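Long-range contact in phosphonopyruvate hydrolase (Variovorax sp., PDB 2HJP), which hydrolyses phosphonopyruvate to pyruvate and phosphate, cleaving a carbon-phosphorus bond with the help of a divalent metal cation such as magnesium: residues Val108-Lys112 with Phe134-Ile138. Residues are numbered along the deposited sequence; the frame is centred on the assembly and turned at random.
Sequences VMEDK and FQGKI
Strand 108-110, which carries Met-109, and helix 134-138, which carries Phe-134, run nearly antiparallel at 165°, their axes 10.1 Å apart at the closest. The gap is filled chiefly by these two side chains, the Phe-134 ring reaching the end of the strand where it turns into loop. Asp-111 lies over one face of this ring: its CB sits 3.8 Å from the centroid of Phe-134 and only 11° off the ring normal, a CH-pi contact. The far end of the ring meets main chain, with CZ of Phe-134 3.2 Å from the carbonyl O of Met-109, which lies at the ring edge. Glu-110 O comes obliquely to CE1 of Phe-134, at 3.0 Å.

The Met-109 side chain runs alongside the ring, pointing the other way, with its CG 3.9 Å from CZ of Phe-134, while SD makes an oblique Met-aromatic contact. Its chain is extended until a bend at the last torsion (chi3 49°) carries the methyl CE to within 3.6 Å of CD1 of Ile-138. With only the methyl group of an alanine at Phe-134, the CB of Asp-111 and the Met-109 side chain would probably lose the surface they pack on.

The buried polar ends have partners outside the two segments. Asp-111 OD2 shares a hydrogen bond with the Tyr-175 hydroxyl, and OD1 accepts one from Glu-157 N. Lys-137 NZ donates to the carbonyl oxygens of Thr-84 and Gly-87, and also to a water, 2.8 Å from NZ, that donates to Glu-110 O and Lys-112 O and so ties the helix to the strand end.

Strand 106-110 and the following helix 131-144 form one beta-alpha unit of the eight-stranded TIM barrel, in which neighbouring strand residues face opposite ways: Met-109 packs against the helix layer, whereas the CB of Glu-110 points away from it and its side chain lies near Arg-155, the bound phosphonopyruvate and the magnesium ion at the active-site mouth.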
# COMPACT_ATOMS: atom_id res chain seq x y z
N VAL A 108 14.99 14.66 -7.20
CA VAL A 108 16.46 14.66 -7.21
C VAL A 108 16.79 13.19 -7.58
O VAL A 108 16.37 12.25 -6.91
CB VAL A 108 17.07 14.99 -5.83
CG1 VAL A 108 18.68 14.78 -5.85
CG2 VAL A 108 16.74 16.42 -5.49
N MET A 109 17.59 13.03 -8.63
CA MET A 109 18.01 11.72 -9.14
C MET A 109 19.56 11.79 -9.30
O MET A 109 20.08 12.74 -9.86
CB MET A 109 17.34 11.45 -10.50
CG MET A 109 17.65 10.10 -11.02
SD MET A 109 16.73 9.64 -12.49
CE MET A 109 16.97 11.08 -13.55
N GLU A 110 20.26 10.81 -8.75
CA GLU A 110 21.75 10.79 -8.79
C GLU A 110 22.31 9.85 -9.85
O GLU A 110 21.63 8.91 -10.31
CB GLU A 110 22.29 10.36 -7.41
CG GLU A 110 21.81 8.93 -7.05
CD GLU A 110 21.53 8.76 -5.54
OE1 GLU A 110 21.77 7.67 -5.02
OE2 GLU A 110 21.07 9.74 -4.89
N ASP A 111 23.56 10.09 -10.23
CA ASP A 111 24.15 9.28 -11.30
C ASP A 111 24.94 8.03 -10.85
O ASP A 111 25.82 7.53 -11.58
CB ASP A 111 25.01 10.16 -12.23
CG ASP A 111 26.08 10.94 -11.48
OD1 ASP A 111 26.24 10.76 -10.25
OD2 ASP A 111 26.77 11.77 -12.12
N LYS A 112 24.63 7.52 -9.66
CA LYS A 112 25.29 6.31 -9.19
C LYS A 112 24.72 5.15 -10.06
O LYS A 112 23.59 5.24 -10.58
CB LYS A 112 24.95 6.04 -7.73
CG LYS A 112 25.40 7.15 -6.81
CD LYS A 112 25.72 6.72 -5.34
CE LYS A 112 24.59 6.08 -4.61
NZ LYS A 112 25.06 5.61 -3.26
N PHE A 134 23.15 8.79 -18.24
CA PHE A 134 22.40 9.64 -17.30
C PHE A 134 21.68 10.79 -18.01
O PHE A 134 20.57 11.21 -17.61
CB PHE A 134 23.27 10.21 -16.19
CG PHE A 134 22.46 10.63 -14.98
CD1 PHE A 134 21.80 9.64 -14.17
CD2 PHE A 134 22.36 11.97 -14.63
CE1 PHE A 134 21.07 10.01 -13.03
CE2 PHE A 134 21.63 12.37 -13.49
CZ PHE A 134 20.97 11.39 -12.67
N GLN A 135 22.30 11.29 -19.07
CA GLN A 135 21.67 12.32 -19.87
C GLN A 135 20.36 11.77 -20.35
O GLN A 135 19.38 12.51 -20.34
CB GLN A 135 22.54 12.72 -21.05
CG GLN A 135 23.72 13.66 -20.68
CD GLN A 135 24.44 14.15 -21.93
OE1 GLN A 135 24.54 15.37 -22.21
NE2 GLN A 135 24.93 13.20 -22.70
N GLY A 136 20.33 10.49 -20.77
CA GLY A 136 19.06 9.89 -21.21
C GLY A 136 18.00 9.87 -20.08
O GLY A 136 16.79 10.10 -20.28
N LYS A 137 18.45 9.53 -18.88
CA LYS A 137 17.54 9.50 -17.72
C LYS A 137 16.94 10.87 -17.35
O LYS A 137 15.76 11.01 -17.05
CB LYS A 137 18.31 8.87 -16.56
CG LYS A 137 18.53 7.35 -16.80
CD LYS A 137 19.49 6.76 -15.79
CE LYS A 137 18.81 6.59 -14.44
NZ LYS A 137 19.53 5.61 -13.52
N ILE A 138 17.76 11.89 -17.39
CA ILE A 138 17.29 13.24 -17.10
C ILE A 138 16.34 13.68 -18.21
O ILE A 138 15.29 14.26 -17.93
CB ILE A 138 18.53 14.19 -17.07
CG1 ILE A 138 19.30 13.92 -15.77
CG2 ILE A 138 18.10 15.68 -17.17
CD1 ILE A 138 18.58 14.22 -14.43
O HOH W 1 21.77 6.76 -12.22